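PDB 4ONY: extracellular solute-binding protein family 5 from Brucella melitensis, which probably binds peptides or related solutes in the periplasm and hands them to an ABC transporter for import. Local coordinates for residues P182-I185 with A186-P190; A471-Q474 with Q475-T479; P280-E284 with K285-F289. One frame throughout, in Å; residues are numbered along the deposited sequence.

Contact 1: residues P182-I185 with A186-P190; sequences PMLI and AGSMP
Leu184 and Ser188 meet across the last turn of helix 181-187, where the chain leaves helical geometry at Ser188. With its CG beside the backbone N (chi1 -57°), Leu184 brings its CD2 branch up to the serine hydroxyl, 3.7 Å from Ser188 OG. The serine carries OG beside its own backbone N, and that rotation also sets the hydroxyl next to a water, which lies 2.8 Å from Ser188 OG. The same water donates to Met183 O at 2.9 Å, a carbonyl that already accepts Gly187 N in the helix. The backbone bonds shorten toward the end but become less straight: Ala186 N reaches Pro182 O at 3.1 Å, whereas Ser188 N reaches Leu184 O at 2.8 Å but arrives from above the carbonyl plane, with an N-H...O angle of 140°. Met189 CB and CG pass over this part of the turn, CG lying 3.9 Å from Leu184 O, before the bent chain, turned at chi2 and chi3, leads its end away. The turn packs against both helix 133-146, where Met189 touches Leu143 and Tyr140 and Ile185 also meets Tyr140, and the antiparallel sheet, where Ile185 reaches Phe171 and Phe173 and Met183 and Ala186 rest on Leu98. A second water lies 2.7 Å from Ile185 O and equally near Met189 O, linking the last turn to the following chain, though its protons may be shared with other acceptors. Beyond the helix, Ser188 O accepts a hydrogen bond from Arg154. Chemically, the contact divides in two: apolar side chains pack on the sheet and helix, while the carbonyls of the fraying helix end, in a largely buried place, take up water, and the serine hydroxyl shares one of these waters.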
ATOM      1  N   PRO A 182     -13.850   6.931 -12.489  1.00 19.08           N
ATOM      2  CA  PRO A 182     -15.118   6.647 -11.838  1.00 18.46           C
ATOM      3  C   PRO A 182     -14.978   5.805 -10.597  1.00 17.60           C
ATOM      4  O   PRO A 182     -15.785   5.958  -9.693  1.00 17.56           O
ATOM      5  CB  PRO A 182     -15.917   5.888 -12.904  1.00 19.76           C
ATOM      6  CG  PRO A 182     -15.289   6.281 -14.191  1.00 20.68           C
ATOM      7  CD  PRO A 182     -13.841   6.507 -13.889  1.00 20.07           C
ATOM      8  N   MET A 183     -13.972   4.928 -10.544  1.00 17.14           N
ATOM      9  CA  MET A 183     -13.675   4.203  -9.317  1.00 15.98           C
ATOM     10  C   MET A 183     -13.417   5.144  -8.128  1.00 15.67           C
ATOM     11  O   MET A 183     -13.714   4.798  -6.982  1.00 14.64           O
ATOM     12  CB  MET A 183     -12.460   3.266  -9.453  1.00 15.85           C
ATOM     13  CG  MET A 183     -12.469   2.334 -10.668  1.00 16.06           C
ATOM     14  SD  MET A 183     -13.847   1.187 -10.714  1.00 16.06           S
ATOM     15  CE  MET A 183     -13.466   0.160  -9.301  1.00 15.07           C
ATOM     16  N   LEU A 184     -12.817   6.306  -8.390  1.00 15.60           N
ATOM     17  CA  LEU A 184     -12.404   7.222  -7.328  1.00 15.54           C
ATOM     18  C   LEU A 184     -13.617   8.013  -6.828  1.00 15.89           C
ATOM     19  O   LEU A 184     -13.732   8.313  -5.643  1.00 14.79           O
ATOM     20  CB  LEU A 184     -11.319   8.164  -7.839  1.00 16.59           C
ATOM     21  CG  LEU A 184     -10.057   7.506  -8.400  1.00 16.96           C
ATOM     22  CD1 LEU A 184      -9.006   8.527  -8.816  1.00 18.27           C
ATOM     23  CD2 LEU A 184      -9.456   6.596  -7.328  1.00 17.74           C
ATOM     24  N   ILE A 185     -14.549   8.316  -7.744  1.00 16.35           N
ATOM     25  CA  ILE A 185     -15.811   8.943  -7.377  1.00 16.78           C
ATOM     26  C   ILE A 185     -16.602   7.981  -6.456  1.00 16.24           C
ATOM     27  O   ILE A 185     -17.122   8.376  -5.384  1.00 15.63           O
ATOM     28  CB  ILE A 185     -16.649   9.313  -8.634  1.00 17.06           C
ATOM     29  CG1 ILE A 185     -15.940  10.343  -9.502  1.00 17.58           C
ATOM     30  CG2 ILE A 185     -18.019   9.828  -8.233  1.00 17.37           C
ATOM     31  CD1 ILE A 185     -15.737  11.708  -8.869  1.00 17.94           C
ATOM     32  N   ALA A 186     -16.640   6.714  -6.861  1.00 16.15           N
ATOM     33  CA  ALA A 186     -17.432   5.687  -6.159  1.00 16.20           C
ATOM     34  C   ALA A 186     -16.852   5.291  -4.806  1.00 15.76           C
ATOM     35  O   ALA A 186     -17.596   5.156  -3.813  1.00 15.91           O
ATOM     36  CB  ALA A 186     -17.613   4.454  -7.052  1.00 16.37           C
ATOM     37  N   GLY A 187     -15.530   5.173  -4.740  1.00 16.14           N
ATOM     38  CA  GLY A 187     -14.847   4.657  -3.538  1.00 16.05           C
ATOM     39  C   GLY A 187     -13.795   5.520  -2.871  1.00 16.37           C
ATOM     40  O   GLY A 187     -13.257   5.105  -1.855  1.00 17.00           O
ATOM     41  N   SER A 188     -13.463   6.685  -3.419  1.00 16.80           N
ATOM     42  CA  SER A 188     -12.436   7.529  -2.798  1.00 16.52           C
ATOM     43  C   SER A 188     -12.902   8.956  -2.587  1.00 16.62           C
ATOM     44  O   SER A 188     -12.108   9.897  -2.649  1.00 16.31           O
ATOM     45  CB  SER A 188     -11.120   7.538  -3.614  1.00 16.37           C
ATOM     46  OG  SER A 188     -10.717   6.201  -3.891  1.00 16.76           O
ATOM     47  N   MET A 189     -14.191   9.113  -2.336  1.00 16.33           N
ATOM     48  CA  MET A 189     -14.729  10.378  -1.899  1.00 16.02           C
ATOM     49  C   MET A 189     -15.790  10.084  -0.845  1.00 15.72           C
ATOM     50  O   MET A 189     -16.546   9.139  -0.979  1.00 15.92           O
ATOM     51  CB  MET A 189     -15.386  11.147  -3.055  1.00 16.92           C
ATOM     52  CG  MET A 189     -14.418  11.799  -4.031  1.00 17.45           C
ATOM     53  SD  MET A 189     -13.461  13.108  -3.218  1.00 18.04           S
ATOM     54  CE  MET A 189     -14.419  14.537  -3.689  1.00 17.76           C
ATOM     55  N   PRO A 190     -15.865  10.909   0.184  1.00 15.75           N
ATOM     56  CA  PRO A 190     -16.964  10.773   1.133  1.00 15.92           C
ATOM     57  C   PRO A 190     -18.265  11.318   0.611  1.00 16.34           C
ATOM     58  O   PRO A 190     -18.308  11.897  -0.497  1.00 17.04           O
ATOM     59  CB  PRO A 190     -16.480  11.617   2.296  1.00 15.91           C
ATOM     60  CG  PRO A 190     -15.780  12.755   1.607  1.00 16.06           C
ATOM     61  CD  PRO A 190     -15.035  12.083   0.482  1.00 15.85           C
TER
HETATM   62  O   HOH W   1     -11.741   3.850  -5.027  1.00 20.67           O
HETATM   63  O   HOH W   2     -18.229   8.173  -2.925  1.00 10.95           O

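Contact 2: residues A471-Q474 with Q475-T479; sequences AQYQ and QRLQT
Residues 471-478 form regular alpha-helix, in which Gln475, Arg476, Leu477 and Gln478 each give an i to i-4 backbone hydrogen bond, that from Leu477 N to Tyr473 O being 2.9 Å long. This amphipathic helix, 470-478, packs its apolar side on the mixed sheet containing strands 435-440 and 484-489, where Tyr473 and Leu477 both touch Ile485 and Tyr473 reaches Met439. These two residues, one turn apart, contribute its main apolar contacts. The tyrosine has CG anti to its backbone N (chi1 -177°), which swings the ring forward along the helix until its CE1 lies 3.6 Å from Leu477 CD1; the methyl approaches the ring obliquely. From the neighbouring flank, the bent Gln474 lays its amide against the same methyl, with Gln474 NE2 3.8 Å from Leu477 CD1, while Gln474 OE1 accepts a hydrogen bond from Arg441. Arg476 runs its aliphatic part past the previous turn, Arg476 CG lying 3.6 Å from Gln472 O, and its guanidinium end forms a salt bridge with Glu437 and a hydrogen bond to Asp481 O. On the exposed side the chain of Gln475 is extended beyond CG, and its CG lies 3.4 Å from Ala471 O. There one water donates to two acceptors, Gln472 O at 2.9 Å and Gln475 OE1 at 3.0 Å.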
ATOM      1  N   ALA A 471      15.842  15.564   7.566  1.00 22.43           N
ATOM      2  CA  ALA A 471      15.634  16.728   6.708  1.00 21.81           C
ATOM      3  C   ALA A 471      16.742  16.860   5.630  1.00 20.90           C
ATOM      4  O   ALA A 471      16.466  17.166   4.497  1.00 19.74           O
ATOM      5  CB  ALA A 471      15.534  17.983   7.541  1.00 22.60           C
ATOM      6  N   GLN A 472      17.997  16.648   6.010  1.00 20.49           N
ATOM      7  CA  GLN A 472      19.091  16.741   5.061  1.00 20.57           C
ATOM      8  C   GLN A 472      18.993  15.583   4.055  1.00 19.40           C
ATOM      9  O   GLN A 472      19.320  15.747   2.898  1.00 18.11           O
ATOM     10  CB  GLN A 472      20.469  16.709   5.760  1.00 20.95           C
ATOM     11  CG  GLN A 472      20.799  17.965   6.582  1.00 21.86           C
ATOM     12  CD  GLN A 472      20.346  17.875   8.034  1.00 21.98           C
ATOM     13  OE1 GLN A 472      19.374  17.177   8.395  1.00 21.22           O
ATOM     14  NE2 GLN A 472      21.046  18.598   8.885  1.00 22.79           N
ATOM     15  N   TYR A 473      18.571  14.414   4.536  1.00 19.53           N
ATOM     16  CA  TYR A 473      18.369  13.244   3.659  1.00 19.25           C
ATOM     17  C   TYR A 473      17.325  13.599   2.541  1.00 19.29           C
ATOM     18  O   TYR A 473      17.565  13.388   1.330  1.00 18.81           O
ATOM     19  CB  TYR A 473      17.938  12.049   4.504  1.00 18.43           C
ATOM     20  CG  TYR A 473      17.769  10.766   3.759  1.00 18.13           C
ATOM     21  CD1 TYR A 473      16.594  10.493   3.049  1.00 17.89           C
ATOM     22  CD2 TYR A 473      18.749   9.793   3.801  1.00 17.90           C
ATOM     23  CE1 TYR A 473      16.429   9.308   2.368  1.00 17.62           C
ATOM     24  CE2 TYR A 473      18.579   8.606   3.126  1.00 17.71           C
ATOM     25  CZ  TYR A 473      17.438   8.378   2.393  1.00 17.45           C
ATOM     26  OH  TYR A 473      17.253   7.183   1.753  1.00 18.05           O
ATOM     27  N   GLN A 474      16.189  14.140   2.942  1.00 20.58           N
ATOM     28  CA  GLN A 474      15.141  14.546   1.974  1.00 21.24           C
ATOM     29  C   GLN A 474      15.602  15.641   1.021  1.00 19.95           C
ATOM     30  O   GLN A 474      15.222  15.662  -0.131  1.00 18.13           O
ATOM     31  CB  GLN A 474      13.891  15.041   2.686  1.00 24.02           C
ATOM     32  CG  GLN A 474      13.169  13.985   3.472  1.00 27.47           C
ATOM     33  CD  GLN A 474      12.559  12.883   2.607  1.00 27.81           C
ATOM     34  OE1 GLN A 474      12.480  11.734   3.053  1.00 34.55           O
ATOM     35  NE2 GLN A 474      12.107  13.229   1.392  1.00 27.88           N
ATOM     36  N   GLN A 475      16.421  16.571   1.508  1.00 21.19           N
ATOM     37  CA  GLN A 475      17.033  17.593   0.618  1.00 21.36           C
ATOM     38  C   GLN A 475      17.845  16.908  -0.506  1.00 20.07           C
ATOM     39  O   GLN A 475      17.771  17.303  -1.678  1.00 19.56           O
ATOM     40  CB  GLN A 475      17.937  18.592   1.401  1.00 22.41           C
ATOM     41  CG  GLN A 475      17.196  19.622   2.241  1.00 24.49           C
ATOM     42  CD  GLN A 475      18.144  20.503   3.085  1.00 25.41           C
ATOM     43  OE1 GLN A 475      19.317  20.203   3.263  1.00 27.32           O
ATOM     44  NE2 GLN A 475      17.612  21.550   3.635  1.00 27.12           N
ATOM     45  N   ARG A 476      18.603  15.883  -0.158  1.00 19.30           N
ATOM     46  CA  ARG A 476      19.401  15.123  -1.158  1.00 19.07           C
ATOM     47  C   ARG A 476      18.550  14.227  -2.082  1.00 19.51           C
ATOM     48  O   ARG A 476      18.881  14.052  -3.267  1.00 19.06           O
ATOM     49  CB  ARG A 476      20.525  14.368  -0.422  1.00 19.55           C
ATOM     50  CG  ARG A 476      21.597  15.359   0.083  1.00 20.39           C
ATOM     51  CD  ARG A 476      22.764  14.732   0.816  1.00 20.29           C
ATOM     52  NE  ARG A 476      23.492  13.822  -0.064  1.00 20.16           N
ATOM     53  CZ  ARG A 476      24.570  13.110   0.301  1.00 20.60           C
ATOM     54  NH1 ARG A 476      25.004  13.157   1.563  1.00 19.55           N
ATOM     55  NH2 ARG A 476      25.172  12.280  -0.579  1.00 19.98           N
ATOM     56  N   LEU A 477      17.475  13.655  -1.548  1.00 19.33           N
ATOM     57  CA  LEU A 477      16.544  12.892  -2.368  1.00 20.23           C
ATOM     58  C   LEU A 477      15.960  13.779  -3.468  1.00 20.71           C
ATOM     59  O   LEU A 477      15.840  13.393  -4.628  1.00 20.54           O
ATOM     60  CB  LEU A 477      15.381  12.364  -1.521  1.00 21.56           C
ATOM     61  CG  LEU A 477      15.574  11.046  -0.773  1.00 23.27           C
ATOM     62  CD1 LEU A 477      14.242  10.507  -0.225  1.00 23.80           C
ATOM     63  CD2 LEU A 477      16.239  10.032  -1.661  1.00 22.97           C
ATOM     64  N   GLN A 478      15.608  14.982  -3.084  1.00 21.36           N
ATOM     65  CA  GLN A 478      14.967  15.910  -3.987  1.00 22.41           C
ATOM     66  C   GLN A 478      15.765  16.161  -5.270  1.00 21.12           C
ATOM     67  O   GLN A 478      15.171  16.317  -6.345  1.00 19.79           O
ATOM     68  CB  GLN A 478      14.714  17.231  -3.220  1.00 25.33           C
ATOM     69  CG  GLN A 478      14.202  18.366  -4.072  1.00 26.53           C
ATOM     70  CD  GLN A 478      12.704  18.339  -4.240  1.00 28.75           C
ATOM     71  OE1 GLN A 478      11.994  17.465  -3.728  1.00 28.13           O
ATOM     72  NE2 GLN A 478      12.213  19.329  -4.964  1.00 30.20           N
ATOM     73  N   THR A 479      17.088  16.225  -5.142  1.00 19.42           N
ATOM     74  CA  THR A 479      17.991  16.560  -6.235  1.00 18.74           C
ATOM     75  C   THR A 479      18.706  15.308  -6.749  1.00 17.31           C
ATOM     76  O   THR A 479      19.581  15.419  -7.569  1.00 17.94           O
ATOM     77  CB  THR A 479      19.099  17.553  -5.762  1.00 19.83           C
ATOM     78  OG1 THR A 479      19.792  16.987  -4.667  1.00 20.25           O
ATOM     79  CG2 THR A 479      18.485  18.928  -5.284  1.00 21.40           C
TER
HETATM   80  O   HOH W   3      21.204  17.999   2.704  1.00 28.05           O

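Contact 3: residues P280-E284 with K285-F289; sequences PIRWE and KLYDF
Tyr287 folds back over the end of helix 280-285 and meets Trp283, one turn earlier, in an edge-to-face aromatic pair. Its CB leaves the backbone with CG beside the backbone N (chi1 -72°), which turns the ring back toward the preceding turn. The first ring atom to touch is CD1: Arg282 O lies at the ring edge, near its plane, 3.3 Å from Tyr287 CD1. Further out, Tyr287 CE1 continues past that carbonyl and comes 3.8 Å from Trp283 CE3. Tyr287 CZ is equally close to Trp283 CE3, which stands over the tyrosine face. At the tip the hydroxyl is hydrogen-bonded to Glu277 on strand 274-277, which also forms a salt bridge with Arg282, whose guanidinium group pairs with Glu260 as well. The six-membered ring of Trp283 presents its edge to the tyrosine face, with centroids 5.1 Å apart and planes at 65°. The indole also stacks on Trp567 and takes part in a cation-pi contact with Lys299, while Phe264 of helix 260-268 adds a further edge-to-face partner for Tyr287. On another flank the aliphatic part of Arg282 crosses Leu286 at about a right angle, Arg282 CG lying 4.0 Å from Leu286 CD1. The backbone closes with Leu286 N on Arg282 O at 2.9 Å and Lys285 N on Ile281 O. Where pairing ceases, a water accepts from Tyr287 N at 2.8 Å and donates to Trp283 O. The arrangement is that of a short helix ending in a loop that leads into helix 290-293, its C-terminal turn covered by a local aromatic cluster that joins it to helix 260-268 and strands 274-277 and 566-571.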
ATOM      1  N   PRO A 280      10.662  -8.220  13.634  1.00 15.59           N
ATOM      2  CA  PRO A 280      10.910  -9.635  13.709  1.00 15.65           C
ATOM      3  C   PRO A 280      11.660 -10.073  14.947  1.00 15.99           C
ATOM      4  O   PRO A 280      11.471 -11.215  15.400  1.00 16.20           O
ATOM      5  CB  PRO A 280      11.765  -9.933  12.473  1.00 15.91           C
ATOM      6  CG  PRO A 280      12.337  -8.645  12.070  1.00 16.06           C
ATOM      7  CD  PRO A 280      11.431  -7.571  12.567  1.00 15.75           C
ATOM      8  N   ILE A 281      12.507  -9.211  15.477  1.00 15.29           N
ATOM      9  CA  ILE A 281      13.253  -9.514  16.688  1.00 15.55           C
ATOM     10  C   ILE A 281      12.263  -9.555  17.867  1.00 15.15           C
ATOM     11  O   ILE A 281      12.295 -10.502  18.688  1.00 14.80           O
ATOM     12  CB  ILE A 281      14.375  -8.477  16.944  1.00 16.22           C
ATOM     13  CG1 ILE A 281      15.392  -8.493  15.794  1.00 17.04           C
ATOM     14  CG2 ILE A 281      15.098  -8.736  18.255  1.00 16.61           C
ATOM     15  CD1 ILE A 281      16.006  -9.856  15.543  1.00 17.78           C
ATOM     16  N   ARG A 282      11.382  -8.570  17.943  1.00 14.66           N
ATOM     17  CA  ARG A 282      10.370  -8.546  19.017  1.00 14.99           C
ATOM     18  C   ARG A 282       9.461  -9.772  18.945  1.00 14.53           C
ATOM     19  O   ARG A 282       9.215 -10.434  19.940  1.00 13.96           O
ATOM     20  CB  ARG A 282       9.527  -7.254  18.977  1.00 15.13           C
ATOM     21  CG  ARG A 282       8.555  -7.096  20.149  1.00 15.81           C
ATOM     22  CD  ARG A 282       8.138  -5.628  20.384  1.00 15.93           C
ATOM     23  NE  ARG A 282       7.510  -5.157  19.170  1.00 16.06           N
ATOM     24  CZ  ARG A 282       7.577  -3.925  18.698  1.00 15.85           C
ATOM     25  NH1 ARG A 282       8.182  -2.967  19.370  1.00 16.66           N
ATOM     26  NH2 ARG A 282       7.002  -3.665  17.559  1.00 14.95           N
ATOM     27  N   TRP A 283       8.969 -10.085  17.753  1.00 14.11           N
ATOM     28  CA  TRP A 283       8.103 -11.254  17.579  1.00 14.29           C
ATOM     29  C   TRP A 283       8.803 -12.541  18.058  1.00 15.77           C
ATOM     30  O   TRP A 283       8.220 -13.355  18.716  1.00 15.59           O
ATOM     31  CB  TRP A 283       7.746 -11.391  16.116  1.00 13.95           C
ATOM     32  CG  TRP A 283       6.645 -12.439  15.776  1.00 13.83           C
ATOM     33  CD1 TRP A 283       6.834 -13.608  15.086  1.00 13.91           C
ATOM     34  CD2 TRP A 283       5.248 -12.372  16.065  1.00 13.25           C
ATOM     35  NE1 TRP A 283       5.650 -14.253  14.916  1.00 13.64           N
ATOM     36  CE2 TRP A 283       4.650 -13.525  15.504  1.00 13.49           C
ATOM     37  CE3 TRP A 283       4.439 -11.458  16.714  1.00 13.25           C
ATOM     38  CZ2 TRP A 283       3.267 -13.771  15.571  1.00 13.26           C
ATOM     39  CZ3 TRP A 283       3.052 -11.705  16.781  1.00 12.96           C
ATOM     40  CH2 TRP A 283       2.488 -12.849  16.202  1.00 12.86           C
ATOM     41  N   GLU A 284      10.079 -12.679  17.730  1.00 17.90           N
ATOM     42  CA  GLU A 284      10.839 -13.877  18.025  1.00 21.04           C
ATOM     43  C   GLU A 284      11.199 -13.970  19.496  1.00 21.10           C
ATOM     44  O   GLU A 284      11.150 -15.030  20.037  1.00 21.43           O
ATOM     45  CB  GLU A 284      12.116 -13.875  17.194  1.00 24.36           C
ATOM     46  CG  GLU A 284      13.180 -14.873  17.596  1.00 29.09           C
ATOM     47  CD  GLU A 284      12.808 -16.272  17.147  1.00 33.92           C
ATOM     48  OE1 GLU A 284      11.966 -16.353  16.217  1.00 36.49           O
ATOM     49  OE2 GLU A 284      13.367 -17.256  17.714  1.00 39.55           O
ATOM     50  N   LYS A 285      11.526 -12.848  20.125  1.00 19.98           N
ATOM     51  CA  LYS A 285      12.133 -12.829  21.460  1.00 20.81           C
ATOM     52  C   LYS A 285      11.205 -12.435  22.606  1.00 19.51           C
ATOM     53  O   LYS A 285      11.385 -12.911  23.726  1.00 18.73           O
ATOM     54  CB  LYS A 285      13.263 -11.785  21.478  1.00 21.51           C
ATOM     55  CG  LYS A 285      14.414 -12.133  20.572  1.00 22.74           C
ATOM     56  CD  LYS A 285      15.125 -13.376  21.050  1.00 24.41           C
ATOM     57  CE  LYS A 285      16.495 -13.509  20.405  1.00 25.78           C
ATOM     58  NZ  LYS A 285      17.256 -14.641  21.005  1.00 27.33           N
ATOM     59  N   LEU A 286      10.303 -11.475  22.364  1.00 17.91           N
ATOM     60  CA  LEU A 286       9.666 -10.769  23.473  1.00 18.13           C
ATOM     61  C   LEU A 286       8.256 -11.173  23.782  1.00 17.78           C
ATOM     62  O   LEU A 286       7.597 -10.520  24.600  1.00 17.75           O
ATOM     63  CB  LEU A 286       9.780  -9.235  23.297  1.00 18.61           C
ATOM     64  CG  LEU A 286      11.217  -8.687  23.211  1.00 19.57           C
ATOM     65  CD1 LEU A 286      11.266  -7.163  23.078  1.00 20.04           C
ATOM     66  CD2 LEU A 286      12.048  -9.124  24.397  1.00 20.73           C
ATOM     67  N   TYR A 287       7.778 -12.269  23.191  1.00 17.10           N
ATOM     68  CA  TYR A 287       6.458 -12.770  23.515  1.00 17.06           C
ATOM     69  C   TYR A 287       6.576 -13.991  24.426  1.00 17.89           C
ATOM     70  O   TYR A 287       5.793 -14.926  24.340  1.00 17.98           O
ATOM     71  CB  TYR A 287       5.660 -13.081  22.235  1.00 16.29           C
ATOM     72  CG  TYR A 287       5.202 -11.852  21.470  1.00 15.13           C
ATOM     73  CD1 TYR A 287       6.080 -11.130  20.697  1.00 15.08           C
ATOM     74  CD2 TYR A 287       3.880 -11.405  21.526  1.00 15.12           C
ATOM     75  CE1 TYR A 287       5.658  -9.998  20.011  1.00 14.68           C
ATOM     76  CE2 TYR A 287       3.462 -10.279  20.835  1.00 14.40           C
ATOM     77  CZ  TYR A 287       4.353  -9.596  20.059  1.00 14.22           C
ATOM     78  OH  TYR A 287       3.972  -8.465  19.354  1.00 14.17           O
ATOM     79  N   ASP A 288       7.582 -13.959  25.284  1.00 18.67           N
ATOM     80  CA  ASP A 288       7.823 -14.979  26.301  1.00 19.73           C
ATOM     81  C   ASP A 288       7.184 -14.602  27.653  1.00 20.13           C
ATOM     82  O   ASP A 288       7.677 -14.972  28.665  1.00 23.62           O
ATOM     83  CB  ASP A 288       9.355 -15.195  26.490  1.00 19.88           C
ATOM     84  CG  ASP A 288      10.144 -13.880  26.774  1.00 20.37           C
ATOM     85  OD1 ASP A 288       9.604 -12.761  26.619  1.00 20.45           O
ATOM     86  OD2 ASP A 288      11.343 -13.953  27.083  1.00 19.96           O
ATOM     87  N   PHE A 289       6.114 -13.849  27.679  1.00 20.03           N
ATOM     88  CA  PHE A 289       5.471 -13.452  28.933  1.00 19.83           C
ATOM     89  C   PHE A 289       4.298 -14.395  29.230  1.00 20.03           C
ATOM     90  O   PHE A 289       3.858 -15.121  28.338  1.00 20.11           O
ATOM     91  CB  PHE A 289       5.053 -11.975  28.902  1.00 19.47           C
ATOM     92  CG  PHE A 289       4.142 -11.596  27.768  1.00 18.84           C
ATOM     93  CD1 PHE A 289       4.654 -11.208  26.554  1.00 18.56           C
ATOM     94  CD2 PHE A 289       2.771 -11.560  27.947  1.00 18.89           C
ATOM     95  CE1 PHE A 289       3.801 -10.795  25.522  1.00 18.23           C
ATOM     96  CE2 PHE A 289       1.919 -11.167  26.917  1.00 18.63           C
ATOM     97  CZ  PHE A 289       2.436 -10.771  25.711  1.00 17.83           C
TER
HETATM   98  O   HOH W   4       8.881 -14.366  21.625  1.00 19.70           O
HETATM   99  O   HOH W   5      14.926 -16.884  20.080  1.00 35.37           O

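All three contacts are local, each within or at the end of a short helix, and lie in series along the chain without touching; contacts 1 and 3 sit on opposite sides of the chain's centre, their centres about 41 Å apart. Contact 1 is the most buried, its aliphatic and sulfur side chains packed on a helix and an antiparallel sheet. Contacts 2 and 3 are partly buried. Contact 2 turns an apolar side to a different, mixed sheet and a polar one outward; in contact 3 buried rings and a shared glutamate, Glu277, lie beside exposed apolar and charged residues. Water binds a backbone carbonyl in each and links it to a side chain, an N-H or another carbonyl, at the helix ends in contacts 1 and 3 and at mid-helix in contact 2.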